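Local coordinates for protein putative oxidoreductase molybdopterin-binding subunit (Sulfolobus tokodaii, PDB 4ZOH) that binds a pterin cytosine dinucleotide cofactor and is probably the molybdenum-bearing catalytic subunit of an oxidoreductase of the xanthine dehydrogenase and aldehyde oxidase family, at residues Val264-Lys267 / Thr271-Gly274; Ile343-Asn348 / Lys691-Lys696; Gly431-Val436 / Val536-Ile541. All coordinates share one frame; numbering follows the deposited sequence.

Contact 1: residues Val264-Lys267 / Thr271-Gly274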
# COMPACT_ATOMS: atom_id res chain seq x y z
N VAL A 264 -21.69 -54.61 -8.98
CA VAL A 264 -20.53 -54.94 -9.82
C VAL A 264 -20.71 -56.38 -10.30
O VAL A 264 -21.17 -57.26 -9.55
CB VAL A 264 -19.15 -54.65 -9.08
CG1 VAL A 264 -19.04 -55.42 -7.78
CG2 VAL A 264 -17.94 -54.91 -9.94
N ALA A 265 -20.31 -56.58 -11.55
CA ALA A 265 -20.33 -57.87 -12.16
C ALA A 265 -18.93 -58.44 -12.28
O ALA A 265 -18.03 -57.92 -12.99
CB ALA A 265 -21.00 -57.79 -13.54
N VAL A 266 -18.77 -59.59 -11.62
CA VAL A 266 -17.47 -60.26 -11.61
C VAL A 266 -17.51 -61.72 -12.03
O VAL A 266 -18.53 -62.43 -11.79
CB VAL A 266 -16.83 -60.16 -10.21
CG1 VAL A 266 -16.68 -58.68 -9.80
CG2 VAL A 266 -17.60 -60.98 -9.15
N LYS A 267 -16.39 -62.17 -12.62
CA LYS A 267 -16.04 -63.61 -12.58
C LYS A 267 -15.37 -64.05 -11.27
O LYS A 267 -14.65 -63.27 -10.59
CB LYS A 267 -15.29 -64.01 -13.83
CG LYS A 267 -16.31 -64.52 -14.86
CD LYS A 267 -15.85 -64.39 -16.31
CE LYS A 267 -16.66 -65.34 -17.21
NZ LYS A 267 -15.88 -65.58 -18.46
N THR A 271 -11.95 -61.43 -12.12
CA THR A 271 -12.24 -60.57 -13.29
C THR A 271 -13.43 -59.64 -12.94
O THR A 271 -14.47 -60.12 -12.43
CB THR A 271 -12.49 -61.37 -14.61
OG1 THR A 271 -11.35 -62.22 -14.90
CG2 THR A 271 -12.67 -60.42 -15.83
N ILE A 272 -13.20 -58.32 -13.09
CA ILE A 272 -14.26 -57.30 -12.88
C ILE A 272 -14.76 -57.04 -14.28
O ILE A 272 -14.00 -56.63 -15.17
CB ILE A 272 -13.77 -55.98 -12.21
CG1 ILE A 272 -13.02 -56.19 -10.87
CG2 ILE A 272 -14.90 -54.98 -12.02
CD1 ILE A 272 -13.82 -56.69 -9.71
N LEU A 273 -16.04 -57.30 -14.52
CA LEU A 273 -16.55 -57.21 -15.90
C LEU A 273 -17.22 -55.85 -16.21
O LEU A 273 -16.97 -55.21 -17.25
CB LEU A 273 -17.49 -58.39 -16.19
CG LEU A 273 -16.86 -59.80 -16.11
CD1 LEU A 273 -17.94 -60.82 -15.75
CD2 LEU A 273 -16.15 -60.12 -17.42
N GLY A 274 -18.07 -55.43 -15.29
CA GLY A 274 -18.84 -54.26 -15.53
C GLY A 274 -19.45 -53.80 -14.24
O GLY A 274 -19.49 -54.58 -13.24
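Ala265 O receives two backbone N-H groups from the returning strand: Leu273 N at 2.6 Å, nearly in line with the carbonyl, and Gly274 N at 3.4 Å, a weak bond. One residue on strand 254-266 therefore faces two on strand 272-282. The remaining backbone bonds flank this point, Ala265 N giving its hydrogen to Gly274 O at 2.7 Å and Lys267 N to Thr271 O at 2.8 Å, the latter noticeably bent.

Val266 and Ile272 form a non-hydrogen-bonded pair, and their side chains run alongside each other on one face of the sheet. Val266 CG1 presses on Ile272 CD1 at 3.5 Å, closer than carbons usually sit. The Ile272 torsions explain the meeting: CG1 stands beside the backbone N (chi1 -54°), which places CG2 anti to that N. The two branches serve different neighbours, CD1 reaching Val266 while CG2 meets Val264 CG2 at 3.7 Å. Branched aliphatic residues suit this face, because Val350 of helix 336-353 packs on all three.

Ala265 and Gly274 make the hydrogen-bonded pair, with the small methyl of Ala265 directed to the other face, where Phe144 of helix 140-145 lies. Leu273 CB passes 3.3 Å from Ala265 O, and its CD1 lies against Lys267 N and the middle of that lysine's chain, CG and CD. Lys267 suits the edge of the turn, since its aliphatic stem can cover leucine while the extended chain carries the ammonium away. Thr271 has OG1 beside its own backbone N and bonds Asp269 within the connecting turn.

Two residues opposite one, with Leu273 at -97/-46, define a classic beta bulge near the turn end of an antiparallel beta hairpin.

Contact 2: residues Ile343-Asn348 / Lys691-Lys696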
# COMPACT_ATOMS: atom_id res chain seq x y z
N ILE A 343 -14.15 -46.85 -7.49
CA ILE A 343 -13.65 -48.04 -8.12
C ILE A 343 -12.68 -48.83 -7.19
O ILE A 343 -12.74 -50.06 -7.14
CB ILE A 343 -13.05 -47.82 -9.54
CG1 ILE A 343 -12.83 -49.17 -10.26
CG2 ILE A 343 -11.77 -46.95 -9.56
CD1 ILE A 343 -14.09 -50.03 -10.39
N GLU A 344 -11.82 -48.14 -6.42
CA GLU A 344 -10.84 -48.81 -5.54
C GLU A 344 -11.48 -49.45 -4.33
O GLU A 344 -11.04 -50.52 -3.87
CB GLU A 344 -9.68 -47.90 -5.18
CG GLU A 344 -8.88 -47.43 -6.35
CD GLU A 344 -8.21 -48.63 -7.04
OE1 GLU A 344 -7.38 -49.27 -6.35
OE2 GLU A 344 -8.58 -48.92 -8.23
N ARG A 345 -12.56 -48.89 -3.84
CA ARG A 345 -13.31 -49.60 -2.83
C ARG A 345 -14.02 -50.86 -3.39
O ARG A 345 -13.95 -51.96 -2.79
CB ARG A 345 -14.31 -48.67 -2.19
CG ARG A 345 -13.67 -47.55 -1.34
CD ARG A 345 -12.98 -48.12 -0.10
NE ARG A 345 -13.94 -48.80 0.75
CZ ARG A 345 -13.93 -50.10 1.05
NH1 ARG A 345 -12.93 -50.89 0.60
NH2 ARG A 345 -14.90 -50.59 1.84
N ILE A 346 -14.68 -50.71 -4.53
CA ILE A 346 -15.41 -51.79 -5.16
C ILE A 346 -14.41 -52.95 -5.38
O ILE A 346 -14.72 -54.03 -4.97
CB ILE A 346 -16.07 -51.30 -6.50
CG1 ILE A 346 -17.37 -50.49 -6.19
CG2 ILE A 346 -16.42 -52.48 -7.43
CD1 ILE A 346 -17.76 -49.59 -7.34
N VAL A 347 -13.24 -52.69 -6.00
CA VAL A 347 -12.18 -53.67 -6.24
C VAL A 347 -11.82 -54.44 -4.95
O VAL A 347 -11.66 -55.69 -4.97
CB VAL A 347 -10.93 -53.00 -6.82
CG1 VAL A 347 -9.69 -53.88 -6.65
CG2 VAL A 347 -11.08 -52.73 -8.31
N ASN A 348 -11.75 -53.75 -3.81
CA ASN A 348 -11.42 -54.46 -2.58
C ASN A 348 -12.59 -55.23 -2.05
O ASN A 348 -12.42 -56.28 -1.39
CB ASN A 348 -10.85 -53.54 -1.50
CG ASN A 348 -9.36 -53.48 -1.50
OD1 ASN A 348 -8.65 -53.47 -2.55
ND2 ASN A 348 -8.84 -53.52 -0.29
N LYS A 691 -13.08 -56.81 10.46
CA LYS A 691 -12.98 -56.69 9.06
C LYS A 691 -14.50 -56.80 8.84
O LYS A 691 -15.09 -57.87 8.93
CB LYS A 691 -12.19 -57.88 8.49
CG LYS A 691 -11.62 -58.85 9.54
CD LYS A 691 -10.69 -59.89 8.94
CE LYS A 691 -9.25 -59.64 9.35
NZ LYS A 691 -8.30 -59.99 8.24
N LYS A 692 -15.15 -55.62 8.76
CA LYS A 692 -16.47 -55.46 8.20
C LYS A 692 -16.27 -54.55 7.02
O LYS A 692 -15.23 -53.90 6.87
CB LYS A 692 -17.45 -54.74 9.14
CG LYS A 692 -17.21 -54.83 10.63
CD LYS A 692 -18.27 -53.96 11.32
CE LYS A 692 -17.78 -52.53 11.56
NZ LYS A 692 -18.52 -51.73 12.60
N ARG A 693 -17.29 -54.46 6.18
CA ARG A 693 -17.26 -53.58 5.06
C ARG A 693 -17.32 -52.12 5.56
O ARG A 693 -18.10 -51.78 6.44
CB ARG A 693 -18.40 -53.90 4.10
CG ARG A 693 -18.09 -53.41 2.69
CD ARG A 693 -19.22 -53.80 1.77
NE ARG A 693 -19.09 -55.15 1.25
CZ ARG A 693 -20.02 -55.78 0.56
NH1 ARG A 693 -21.18 -55.20 0.24
NH2 ARG A 693 -19.79 -57.00 0.13
N ILE A 694 -16.44 -51.29 5.04
CA ILE A 694 -16.56 -49.81 5.32
C ILE A 694 -17.28 -49.10 4.15
O ILE A 694 -16.83 -49.21 2.99
CB ILE A 694 -15.16 -49.20 5.53
CG1 ILE A 694 -14.51 -49.86 6.76
CG2 ILE A 694 -15.22 -47.65 5.65
CD1 ILE A 694 -13.07 -49.44 6.94
N THR A 695 -18.40 -48.45 4.45
CA THR A 695 -19.27 -47.88 3.40
C THR A 695 -19.29 -46.36 3.47
O THR A 695 -19.69 -45.70 2.53
CB THR A 695 -20.76 -48.38 3.49
OG1 THR A 695 -21.24 -48.15 4.81
CG2 THR A 695 -20.91 -49.87 3.16
N LYS A 696 -18.83 -45.80 4.58
CA LYS A 696 -18.84 -44.34 4.75
C LYS A 696 -17.59 -43.81 5.48
O LYS A 696 -16.94 -44.56 6.18
CB LYS A 696 -20.11 -43.92 5.47
CG LYS A 696 -20.31 -44.58 6.81
CD LYS A 696 -21.08 -43.66 7.78
CE LYS A 696 -22.47 -44.15 8.12
NZ LYS A 696 -22.47 -45.38 8.97
O HOH W 1 -16.24 -47.29 1.29
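Helix 336-353, which packs on the sheet containing strand 149-161, is tied here to the C-terminal segment after helix 673-688, by one arginine reaching a backbone carbonyl. Arg345 NH2 donates to Ile694 O at 2.6 Å in an almost straight bond, 169° at the hydrogen. The acceptor lies in the guanidinium plane, and the nitrogen in turn approaches in the carbonyl plane, on a lone pair. A water closes a second path: Arg345 NE gives it a hydrogen at 2.8 Å, and the water donates to the same Ile694 O at 2.6 Å. Carbonyl and water thus both sit at the guanidinium edge and fix its rotation.

The chain is bent at chi2 and chi3 (-67° and -62°), which folds the arginine back from a fully extended reach. Helix 673-688 supplies further partners: Glu687 makes a salt bridge to Arg345 NH2, and Asn684 accepts from Arg345 NH1. Glu687 also binds Ile694 N, so one carboxylate positions both partners and probably offsets the buried charge. Ile694 CB lies 4.0 Å from Arg345 NH2, while its side chain packs on Ile683, a fitting place for an aliphatic residue.

The arrangement is that of a buried helix arginine binding a loop's main-chain oxygen, directly and through one water, and so joining segments far apart in sequence.

Contact 3: residues Gly431-Val436 / Val536-Ile541; sequences GKITLV and VTFNEI
Within the second molybdopterin cofactor-binding region, the start of helix 538-547 packs against the turn that leads into strand 433-437, with Phe538 as the main bridging side chain. The ring extends from the first turn of the helix because CG is anti to the backbone N (chi1 172°), and its far edge meets the other segment. Gly431 O lies near the ring plane, 3.4 Å from Phe538 CE2 and 3.6 Å from Phe538 CZ, so the carbonyl oxygen probably faces the slightly positive rim of C-H groups and avoids the electron-rich face. The Ile433 and Phe538 side chains meet at a slant, Ile433 CD1 coming to 3.9 Å from Phe538 CZ. Val427 of the neighbouring strand touches both side chains, and Leu505 of helix 486-512 adds a further apolar surface to the phenylalanine.

Gly431 is suited to its place twice over. Its backbone angles (112/-8) would push a beta carbon into the carbonyl oxygen of the residue before, and such a carbon would also run into Asn539. With none present, Asn539 ND2 can lie 3.8 Å from Gly431 CA, at the more exposed margin of the contact.

The helix start that carries the phenylalanine is held by a capping box. Thr537 OG1, at the N-cap, accepts from Glu540 N at 3.2 Å, and Glu540 OE1 accepts from Thr537 N at 3.1 Å, the latter approached from above the carboxylate plane. Threonine and glutamate thereby serve N-H groups that have no helical acceptor, and Asn526 does the same for Phe538 N.

The chemistry across the interface is therefore dispersion between ring and aliphatic carbon, probably with a weak electrostatic attraction between aromatic edge and carbonyl; the fit depends on close approach to a glycine, and the polar bonds belong to the capping box, not to the interface.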
# COMPACT_ATOMS: atom_id res chain seq x y z
N GLY A 431 20.40 -5.40 -18.28
CA GLY A 431 20.48 -6.86 -18.39
C GLY A 431 19.53 -7.68 -17.53
O GLY A 431 19.42 -8.92 -17.70
N LYS A 432 18.81 -7.02 -16.63
CA LYS A 432 17.97 -7.75 -15.66
C LYS A 432 16.87 -8.55 -16.35
O LYS A 432 16.21 -8.04 -17.22
CB LYS A 432 17.35 -6.85 -14.63
CG LYS A 432 16.52 -7.63 -13.59
CD LYS A 432 15.43 -6.74 -12.95
CE LYS A 432 14.78 -7.40 -11.74
NZ LYS A 432 14.18 -8.72 -12.03
N ILE A 433 16.67 -9.79 -15.95
CA ILE A 433 15.62 -10.60 -16.56
C ILE A 433 14.50 -10.84 -15.57
O ILE A 433 14.76 -11.29 -14.43
CB ILE A 433 16.16 -12.00 -17.00
CG1 ILE A 433 17.26 -11.87 -18.08
CG2 ILE A 433 15.02 -12.92 -17.48
CD1 ILE A 433 18.13 -13.15 -18.17
N THR A 434 13.27 -10.65 -16.05
CA THR A 434 12.06 -10.99 -15.28
C THR A 434 11.16 -11.86 -16.13
O THR A 434 10.90 -11.57 -17.29
CB THR A 434 11.29 -9.70 -14.84
OG1 THR A 434 12.26 -8.77 -14.34
CG2 THR A 434 10.23 -9.99 -13.71
N LEU A 435 10.75 -12.96 -15.51
CA LEU A 435 9.82 -13.88 -16.06
C LEU A 435 8.47 -13.70 -15.33
O LEU A 435 8.42 -13.70 -14.12
CB LEU A 435 10.33 -15.32 -15.86
CG LEU A 435 9.36 -16.43 -16.23
CD1 LEU A 435 9.26 -16.52 -17.75
CD2 LEU A 435 9.89 -17.73 -15.65
N VAL A 436 7.37 -13.57 -16.09
CA VAL A 436 6.03 -13.47 -15.48
C VAL A 436 5.20 -14.65 -15.96
O VAL A 436 5.26 -15.04 -17.16
CB VAL A 436 5.34 -12.10 -15.77
CG1 VAL A 436 4.06 -11.96 -14.94
CG2 VAL A 436 6.28 -10.91 -15.56
N VAL A 536 30.32 -11.67 -28.68
CA VAL A 536 29.62 -10.54 -28.02
C VAL A 536 28.91 -11.04 -26.76
O VAL A 536 28.19 -12.03 -26.81
CB VAL A 536 28.73 -9.72 -29.03
CG1 VAL A 536 27.81 -10.61 -29.86
CG2 VAL A 536 28.00 -8.57 -28.33
N THR A 537 29.18 -10.39 -25.62
CA THR A 537 28.57 -10.77 -24.34
C THR A 537 27.04 -10.54 -24.28
O THR A 537 26.47 -9.78 -25.09
CB THR A 537 29.18 -10.00 -23.17
OG1 THR A 537 28.90 -8.61 -23.34
CG2 THR A 537 30.73 -10.27 -23.04
N PHE A 538 26.39 -11.21 -23.30
CA PHE A 538 24.94 -11.06 -23.02
C PHE A 538 24.58 -9.56 -22.86
O PHE A 538 23.76 -9.05 -23.62
CB PHE A 538 24.53 -11.86 -21.77
CG PHE A 538 23.12 -11.58 -21.32
CD1 PHE A 538 22.05 -12.24 -21.92
CD2 PHE A 538 22.86 -10.67 -20.27
CE1 PHE A 538 20.74 -11.98 -21.48
CE2 PHE A 538 21.56 -10.41 -19.83
CZ PHE A 538 20.48 -11.06 -20.45
N ASN A 539 25.27 -8.88 -21.95
CA ASN A 539 25.03 -7.48 -21.71
C ASN A 539 25.22 -6.56 -22.95
O ASN A 539 24.41 -5.64 -23.16
CB ASN A 539 25.82 -6.99 -20.49
CG ASN A 539 25.26 -7.56 -19.17
OD1 ASN A 539 25.74 -8.60 -18.65
ND2 ASN A 539 24.26 -6.87 -18.62
N GLU A 540 26.24 -6.85 -23.79
CA GLU A 540 26.43 -6.11 -25.04
C GLU A 540 25.32 -6.38 -26.03
O GLU A 540 24.86 -5.47 -26.71
CB GLU A 540 27.81 -6.36 -25.72
CG GLU A 540 29.02 -5.68 -25.10
CD GLU A 540 30.28 -6.58 -25.22
OE1 GLU A 540 30.33 -7.53 -26.06
OE2 GLU A 540 31.23 -6.34 -24.43
N ILE A 541 24.84 -7.61 -26.12
CA ILE A 541 23.71 -7.90 -27.00
C ILE A 541 22.46 -7.04 -26.62
O ILE A 541 21.75 -6.48 -27.49
CB ILE A 541 23.37 -9.42 -27.03
CG1 ILE A 541 24.45 -10.24 -27.81
CG2 ILE A 541 22.00 -9.67 -27.66
CD1 ILE A 541 24.29 -11.74 -27.67

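Contacts 1 and 2 are neighbours, their centres 15 Å apart, and they touch where Val264 CG2 meets Ile346 CG2 at 3.8 Å. Helix 336-353 links them: it packs on the hairpin of contact 1 and supplies the first segment of contact 2. Contact 3 lies across the chain's centre, about 61 Å and 58 Å from those centres, in the second cofactor-binding region. Along the chain, contact 1 closes first; the partners of contact 2 then span 342 residues, within which both segments of contact 3 fall. Contact 2 thus returns the C-terminal segment to the first cofactor-binding region, while contact 3 joins a strand and a helix of the second, far from the other two.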